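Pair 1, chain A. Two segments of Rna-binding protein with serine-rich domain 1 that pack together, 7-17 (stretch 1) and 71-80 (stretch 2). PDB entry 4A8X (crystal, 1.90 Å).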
# COMPACT_ATOMS: atom_id res chain seq x y z
N VAL A 7 -16.41 14.28 6.04
CA VAL A 7 -14.95 14.42 6.10
C VAL A 7 -14.28 13.95 4.79
O VAL A 7 -14.74 12.98 4.16
CB VAL A 7 -14.34 13.63 7.29
CG1 VAL A 7 -15.04 13.99 8.65
CG2 VAL A 7 -14.41 12.15 7.05
N HIS A 8 -13.21 14.64 4.38
CA HIS A 8 -12.38 14.23 3.24
C HIS A 8 -11.18 13.45 3.79
O HIS A 8 -10.48 13.92 4.69
CB HIS A 8 -11.89 15.47 2.46
CG HIS A 8 -10.93 15.16 1.34
ND1 HIS A 8 -9.58 15.04 1.55
CD2 HIS A 8 -11.13 14.99 0.01
CE1 HIS A 8 -8.98 14.81 0.38
NE2 HIS A 8 -9.90 14.76 -0.56
N ILE A 9 -10.96 12.27 3.27
CA ILE A 9 -9.80 11.46 3.61
C ILE A 9 -8.81 11.46 2.44
O ILE A 9 -9.18 11.10 1.32
CB ILE A 9 -10.21 9.99 3.88
CG1 ILE A 9 -11.34 9.90 4.90
CG2 ILE A 9 -9.02 9.16 4.32
CD1 ILE A 9 -11.09 10.69 6.20
N GLY A 10 -7.56 11.85 2.70
CA GLY A 10 -6.57 12.02 1.66
C GLY A 10 -5.36 11.10 1.83
O GLY A 10 -5.14 10.54 2.91
N ARG A 11 -4.60 10.95 0.75
CA ARG A 11 -3.36 10.15 0.74
C ARG A 11 -3.62 8.65 0.90
O ARG A 11 -2.86 7.94 1.54
CB ARG A 11 -2.39 10.66 1.82
CG ARG A 11 -1.84 12.09 1.60
CD ARG A 11 -0.82 12.16 0.42
NE ARG A 11 0.39 11.34 0.63
CZ ARG A 11 1.15 10.82 -0.35
NH1 ARG A 11 0.85 11.03 -1.63
NH2 ARG A 11 2.21 10.07 -0.04
N LEU A 12 -4.70 8.16 0.33
CA LEU A 12 -5.01 6.75 0.37
C LEU A 12 -4.12 6.06 -0.64
O LEU A 12 -4.05 6.51 -1.80
CB LEU A 12 -6.49 6.53 0.02
CG LEU A 12 -7.53 7.08 1.01
CD1 LEU A 12 -8.99 6.78 0.59
CD2 LEU A 12 -7.29 6.51 2.43
N THR A 13 -3.44 4.98 -0.25
CA THR A 13 -2.69 4.21 -1.22
C THR A 13 -3.58 3.55 -2.28
O THR A 13 -4.80 3.42 -2.09
CB THR A 13 -1.78 3.14 -0.60
OG1 THR A 13 -2.55 2.01 -0.29
CG2 THR A 13 -1.05 3.67 0.63
N ARG A 14 -2.94 3.12 -3.38
CA ARG A 14 -3.63 2.39 -4.44
C ARG A 14 -4.15 1.00 -4.01
O ARG A 14 -4.90 0.37 -4.74
CB ARG A 14 -2.67 2.31 -5.64
CG ARG A 14 -3.17 1.60 -6.89
CD ARG A 14 -2.36 2.12 -8.09
NE ARG A 14 -2.71 3.52 -8.37
CZ ARG A 14 -1.99 4.34 -9.13
NH1 ARG A 14 -0.84 3.93 -9.69
NH2 ARG A 14 -2.41 5.57 -9.33
N ASN A 15 -3.73 0.49 -2.85
CA ASN A 15 -4.31 -0.75 -2.33
C ASN A 15 -5.67 -0.52 -1.62
O ASN A 15 -6.41 -1.48 -1.39
CB ASN A 15 -3.38 -1.41 -1.27
CG ASN A 15 -2.15 -2.03 -1.85
OD1 ASN A 15 -2.16 -2.61 -2.94
ND2 ASN A 15 -1.05 -1.92 -1.11
N VAL A 16 -5.98 0.71 -1.22
CA VAL A 16 -7.15 0.93 -0.34
C VAL A 16 -8.47 0.91 -1.12
O VAL A 16 -8.64 1.66 -2.08
CB VAL A 16 -7.02 2.28 0.45
CG1 VAL A 16 -8.27 2.54 1.32
CG2 VAL A 16 -5.75 2.28 1.31
N THR A 17 -9.39 0.04 -0.69
CA THR A 17 -10.71 -0.13 -1.30
C THR A 17 -11.77 0.67 -0.56
O THR A 17 -11.57 1.07 0.59
CB THR A 17 -11.17 -1.60 -1.30
OG1 THR A 17 -11.35 -2.07 0.05
CG2 THR A 17 -10.15 -2.50 -2.04
N GLN A 71 -2.71 6.40 10.07
CA GLN A 71 -2.09 5.62 9.00
C GLN A 71 -3.03 4.60 8.42
O GLN A 71 -3.76 3.94 9.15
CB GLN A 71 -0.86 4.87 9.53
CG GLN A 71 0.26 5.78 10.01
CD GLN A 71 1.33 4.99 10.74
OE1 GLN A 71 2.10 4.27 10.11
NE2 GLN A 71 1.36 5.09 12.07
N ILE A 72 -3.00 4.44 7.09
CA ILE A 72 -3.73 3.39 6.39
C ILE A 72 -2.82 2.78 5.31
O ILE A 72 -2.24 3.51 4.49
CB ILE A 72 -5.05 3.90 5.76
CG1 ILE A 72 -5.99 4.58 6.79
CG2 ILE A 72 -5.76 2.71 5.02
CD1 ILE A 72 -7.38 5.04 6.22
N ASP A 73 -2.70 1.46 5.34
CA ASP A 73 -1.79 0.70 4.48
C ASP A 73 -0.39 1.28 4.41
O ASP A 73 0.15 1.47 3.30
CB ASP A 73 -2.36 0.57 3.05
CG ASP A 73 -1.58 -0.40 2.21
OD1 ASP A 73 -1.04 -1.40 2.75
OD2 ASP A 73 -1.50 -0.16 0.97
N GLY A 74 0.18 1.61 5.57
CA GLY A 74 1.57 1.98 5.69
C GLY A 74 1.87 3.41 5.31
O GLY A 74 3.02 3.79 5.18
N GLN A 75 0.82 4.20 5.12
CA GLN A 75 0.96 5.57 4.70
C GLN A 75 0.15 6.50 5.61
O GLN A 75 -1.00 6.22 5.96
CB GLN A 75 0.50 5.72 3.23
CG GLN A 75 0.76 7.09 2.64
CD GLN A 75 0.85 7.03 1.14
OE1 GLN A 75 1.88 6.61 0.58
NE2 GLN A 75 -0.26 7.38 0.46
N GLU A 76 0.75 7.62 5.99
CA GLU A 76 0.05 8.64 6.75
C GLU A 76 -1.05 9.34 5.91
O GLU A 76 -0.83 9.69 4.75
CB GLU A 76 1.03 9.63 7.35
CG GLU A 76 0.38 10.71 8.21
CD GLU A 76 1.38 11.59 8.96
OE1 GLU A 76 2.47 11.10 9.36
OE2 GLU A 76 1.05 12.78 9.15
N ILE A 77 -2.25 9.49 6.49
CA ILE A 77 -3.40 10.05 5.74
C ILE A 77 -3.80 11.40 6.34
O ILE A 77 -3.36 11.75 7.43
CB ILE A 77 -4.67 9.14 5.78
CG1 ILE A 77 -5.14 8.98 7.23
CG2 ILE A 77 -4.41 7.74 5.15
CD1 ILE A 77 -6.62 8.67 7.33
N THR A 78 -4.57 12.16 5.60
CA THR A 78 -5.14 13.43 6.08
C THR A 78 -6.65 13.23 6.28
O THR A 78 -7.26 12.42 5.59
CB THR A 78 -4.93 14.57 5.07
OG1 THR A 78 -5.56 14.25 3.81
CG2 THR A 78 -3.43 14.83 4.85
N ALA A 79 -7.23 13.93 7.24
CA ALA A 79 -8.67 13.89 7.46
C ALA A 79 -9.14 15.31 7.77
O ALA A 79 -8.59 15.97 8.66
CB ALA A 79 -9.03 12.93 8.59
N THR A 80 -10.09 15.81 6.99
CA THR A 80 -10.48 17.21 7.17
C THR A 80 -11.98 17.39 6.96
O THR A 80 -12.59 16.76 6.10
CB THR A 80 -9.72 18.16 6.20
OG1 THR A 80 -10.39 18.17 4.95
CG2 THR A 80 -8.31 17.69 5.94
O HOH W 1 -8.14 15.37 3.93
O HOH W 2 -3.37 5.42 2.64
O HOH W 3 1.09 10.88 3.43

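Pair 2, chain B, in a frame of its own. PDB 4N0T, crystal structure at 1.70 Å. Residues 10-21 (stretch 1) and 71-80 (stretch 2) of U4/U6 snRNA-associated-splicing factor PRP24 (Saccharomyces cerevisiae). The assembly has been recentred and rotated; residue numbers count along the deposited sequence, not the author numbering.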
# COMPACT_ATOMS: atom_id res chain seq x y z
N THR B 10 5.28 -1.77 -23.46
CA THR B 10 4.61 -0.46 -23.46
C THR B 10 5.31 0.52 -24.40
O THR B 10 6.55 0.64 -24.42
CB THR B 10 4.54 0.13 -22.05
OG1 THR B 10 3.87 -0.80 -21.19
CG2 THR B 10 3.76 1.44 -22.05
N VAL B 11 4.51 1.24 -25.17
CA VAL B 11 5.06 2.26 -26.05
C VAL B 11 4.50 3.62 -25.70
O VAL B 11 3.42 3.74 -25.09
CB VAL B 11 4.77 1.97 -27.55
CG1 VAL B 11 5.33 0.60 -27.93
CG2 VAL B 11 3.28 2.03 -27.83
N LEU B 12 5.23 4.65 -26.12
CA LEU B 12 4.85 6.04 -25.94
C LEU B 12 4.52 6.59 -27.32
O LEU B 12 5.29 6.39 -28.26
CB LEU B 12 6.04 6.81 -25.38
CG LEU B 12 5.87 8.33 -25.25
CD1 LEU B 12 4.81 8.62 -24.23
CD2 LEU B 12 7.18 9.02 -24.87
N VAL B 13 3.39 7.28 -27.43
CA VAL B 13 3.02 7.94 -28.68
C VAL B 13 3.02 9.43 -28.42
O VAL B 13 2.39 9.90 -27.46
CB VAL B 13 1.62 7.53 -29.17
CG1 VAL B 13 1.32 8.16 -30.53
CG2 VAL B 13 1.52 6.02 -29.29
N LYS B 14 3.74 10.19 -29.25
CA LYS B 14 3.77 11.64 -29.12
C LYS B 14 3.15 12.31 -30.34
O LYS B 14 3.22 11.77 -31.45
CB LYS B 14 5.22 12.13 -28.94
CG LYS B 14 5.34 13.64 -28.84
CD LYS B 14 6.75 14.08 -28.53
CE LYS B 14 6.79 15.59 -28.31
NZ LYS B 14 8.17 16.06 -27.99
N ASN B 15 2.50 13.44 -30.09
CA ASN B 15 1.95 14.32 -31.15
C ASN B 15 0.65 13.84 -31.77
O ASN B 15 0.36 14.13 -32.94
CB ASN B 15 2.98 14.63 -32.24
CG ASN B 15 2.68 15.95 -32.95
OD1 ASN B 15 2.24 16.91 -32.31
ND2 ASN B 15 2.89 15.99 -34.27
N LEU B 16 -0.15 13.11 -31.00
CA LEU B 16 -1.50 12.79 -31.44
C LEU B 16 -2.32 14.08 -31.49
O LEU B 16 -2.05 15.02 -30.74
CB LEU B 16 -2.16 11.80 -30.47
CG LEU B 16 -1.58 10.39 -30.49
CD1 LEU B 16 -1.98 9.61 -29.23
CD2 LEU B 16 -2.03 9.64 -31.73
N PRO B 17 -3.34 14.11 -32.36
CA PRO B 17 -4.19 15.31 -32.47
C PRO B 17 -4.87 15.63 -31.14
O PRO B 17 -5.13 14.70 -30.36
CB PRO B 17 -5.24 14.90 -33.50
CG PRO B 17 -4.57 13.83 -34.33
CD PRO B 17 -3.70 13.08 -33.35
N LYS B 18 -5.17 16.90 -30.90
CA LYS B 18 -5.94 17.33 -29.73
C LYS B 18 -7.22 16.52 -29.54
O LYS B 18 -7.63 16.21 -28.42
CB LYS B 18 -6.32 18.81 -29.88
CG LYS B 18 -5.67 19.74 -28.88
CD LYS B 18 -6.68 20.76 -28.37
CE LYS B 18 -7.58 20.16 -27.29
NZ LYS B 18 -6.83 19.99 -26.01
N SER B 19 -7.85 16.17 -30.66
CA SER B 19 -9.15 15.50 -30.66
C SER B 19 -9.06 14.01 -30.35
O SER B 19 -10.10 13.35 -30.19
CB SER B 19 -9.84 15.69 -32.01
OG SER B 19 -9.24 14.92 -33.03
N TYR B 20 -7.85 13.48 -30.25
CA TYR B 20 -7.69 12.05 -30.05
C TYR B 20 -7.97 11.59 -28.62
O TYR B 20 -7.34 12.05 -27.66
CB TYR B 20 -6.32 11.56 -30.56
CG TYR B 20 -6.45 10.73 -31.81
CD1 TYR B 20 -6.99 11.29 -32.97
CD2 TYR B 20 -6.07 9.40 -31.84
CE1 TYR B 20 -7.14 10.54 -34.12
CE2 TYR B 20 -6.21 8.64 -33.00
CZ TYR B 20 -6.75 9.23 -34.13
OH TYR B 20 -6.90 8.51 -35.30
N ASN B 21 -8.93 10.69 -28.50
CA ASN B 21 -9.26 10.09 -27.21
C ASN B 21 -8.77 8.66 -27.13
O ASN B 21 -8.26 8.10 -28.11
CB ASN B 21 -10.78 10.16 -26.94
CG ASN B 21 -11.61 9.47 -28.01
OD1 ASN B 21 -11.19 8.48 -28.62
ND2 ASN B 21 -12.82 9.98 -28.24
N VAL B 71 1.11 9.56 -40.28
CA VAL B 71 0.30 10.74 -40.09
C VAL B 71 -1.09 10.38 -39.60
O VAL B 71 -1.75 9.50 -40.16
CB VAL B 71 0.21 11.55 -41.41
CG1 VAL B 71 -0.75 12.73 -41.26
CG2 VAL B 71 1.61 12.02 -41.80
N VAL B 72 -1.50 11.05 -38.52
CA VAL B 72 -2.81 10.87 -37.93
C VAL B 72 -3.50 12.23 -38.00
O VAL B 72 -3.03 13.21 -37.39
CB VAL B 72 -2.68 10.41 -36.48
CG1 VAL B 72 -4.05 10.25 -35.84
CG2 VAL B 72 -1.91 9.10 -36.42
N GLY B 73 -4.60 12.31 -38.75
CA GLY B 73 -5.20 13.60 -39.08
C GLY B 73 -4.22 14.31 -39.99
O GLY B 73 -3.99 13.89 -41.13
N GLN B 74 -3.61 15.38 -39.48
CA GLN B 74 -2.46 15.97 -40.15
C GLN B 74 -1.25 16.02 -39.23
O GLN B 74 -0.28 16.73 -39.51
CB GLN B 74 -2.80 17.37 -40.67
CG GLN B 74 -3.89 17.35 -41.73
CD GLN B 74 -4.33 18.73 -42.15
OE1 GLN B 74 -3.76 19.74 -41.73
NE2 GLN B 74 -5.36 18.79 -42.99
N ASN B 75 -1.33 15.27 -38.13
CA ASN B 75 -0.23 15.20 -37.16
C ASN B 75 0.72 14.05 -37.45
O ASN B 75 0.27 12.91 -37.61
CB ASN B 75 -0.78 15.05 -35.74
CG ASN B 75 -1.26 16.35 -35.15
OD1 ASN B 75 -1.71 17.24 -35.88
ND2 ASN B 75 -1.15 16.49 -33.83
N GLU B 76 2.01 14.35 -37.53
CA GLU B 76 3.03 13.31 -37.67
C GLU B 76 3.35 12.80 -36.26
O GLU B 76 3.87 13.55 -35.44
CB GLU B 76 4.30 13.88 -38.29
CG GLU B 76 5.38 12.84 -38.57
CD GLU B 76 6.53 13.37 -39.42
OE1 GLU B 76 7.68 12.95 -39.19
OE2 GLU B 76 6.27 14.21 -40.32
N ILE B 77 3.03 11.53 -36.00
CA ILE B 77 3.24 10.96 -34.66
C ILE B 77 4.62 10.35 -34.52
O ILE B 77 5.30 10.06 -35.52
CB ILE B 77 2.16 9.89 -34.30
CG1 ILE B 77 2.24 8.69 -35.25
CG2 ILE B 77 0.77 10.51 -34.30
CD1 ILE B 77 1.35 7.52 -34.85
N ILE B 78 5.07 10.15 -33.27
CA ILE B 78 6.31 9.47 -33.00
C ILE B 78 5.93 8.36 -32.03
O ILE B 78 5.22 8.61 -31.06
CB ILE B 78 7.36 10.41 -32.36
CG1 ILE B 78 7.64 11.59 -33.31
CG2 ILE B 78 8.66 9.66 -32.07
CD1 ILE B 78 8.52 12.68 -32.72
N VAL B 79 6.35 7.15 -32.34
CA VAL B 79 6.06 6.01 -31.48
C VAL B 79 7.38 5.37 -31.07
O VAL B 79 8.24 5.09 -31.91
CB VAL B 79 5.14 4.97 -32.20
CG1 VAL B 79 4.78 3.83 -31.23
CG2 VAL B 79 3.87 5.63 -32.76
N SER B 80 7.55 5.13 -29.76
CA SER B 80 8.82 4.64 -29.27
C SER B 80 8.60 3.71 -28.08
O SER B 80 7.54 3.75 -27.46
CB SER B 80 9.71 5.80 -28.83
OG SER B 80 9.04 6.59 -27.86
O HOH W 4 7.49 8.42 -28.81
O HOH W 5 3.00 17.01 -37.30

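Pairs 1 and 2 share one backbone arrangement: the N, CA and C atoms of 14 central residues superpose with an RMSD of 0.6 Å. In each, a strand runs antiparallel to the last strand of the second stretch, and a tight turn in the second stretch packs against the loop that follows the first strand. The ladder is the same. His8(A) N donates to Thr80(A) O at 2.8 Å and Gly10(A) N to Thr78(A) O at 3.0 Å; the matching bonds run from Leu12(B) N to Ser80(B) O and from Lys14(B) N to Ile78(B) O, both 2.8 Å.

On the sheet face carrying Ile9(A) and Ala79(A), bulk is distributed differently. Ile9(A) reaches across with CD1, 3.9 Å from Ala79(A) CB, whereas the matched Val13(B) and Val79(B) meet as equals, CG2 to CG2 at 4.2 Å. The opposite face pairs His8(A) with Thr80(A) and Leu12(B) with Ser80(B). Here a water donates to the matched carbonyl in both pairs, to His8(A) O at 2.9 Å and to Leu12(B) O at 3.0 Å, but its other partners differ: His8(A) ND1 and Thr78(A) OG1, each 2.8 Å from the water, in pair 1, and Ser80(B) OG, 2.6 Å from it, in pair 2. Gly10(A) leaves room for the Thr78(A) hydroxyl: an ideal CB would lie 2.4 Å from Thr78(A) OG1. At the matched position Lys14(B) does carry a side chain, whose CB lies 4.4 Å from Ile78(B) CB before its end leads away.

Beyond the ladder, both chains take a positive phi, at Arg11(A) and Asn15(B), and an amide from the turn strand satisfies the carbonyl there: Gln75(A) NE2 to Arg11(A) O and Asn75(B) ND2 to Asn15(B) O, both 2.9 Å. Asn15(B) also returns a bond, ND2 to Glu76(B) O at 2.9 Å. Arg11(A) reaches the equivalent carbonyl through water, which lies 2.9 Å from Arg11(A) NE and 2.6 Å from Glu76(A) O. The leucine–isoleucine contact recurs, with Leu12(A) CD2 4.1 Å from Ile77(A) CG2 and Leu16(B) CD2 3.9 Å from Ile77(B) CG2.

The turns differ in type and in the side chains that hold them; the backbones part furthest at the end of the first stretch. Pair 1 has a type I' turn whose Asp73(A) OD2 accepts from Thr13(A) OG1 at 2.7 Å and from Asn15(A) ND2 at 2.8 Å, tying the loop down by polar bonds. Pair 2 has a type II' turn with Gly73(B) at the aspartate's position, and its contact is apolar: Pro17(B) CD lies 3.8 Å and Tyr20(B) CZ 3.4 Å from Val72(B) CG1. Val16(A), matching the tyrosine, likewise packs on the matched Ile72(A), CG2 to CG2 at 3.7 Å.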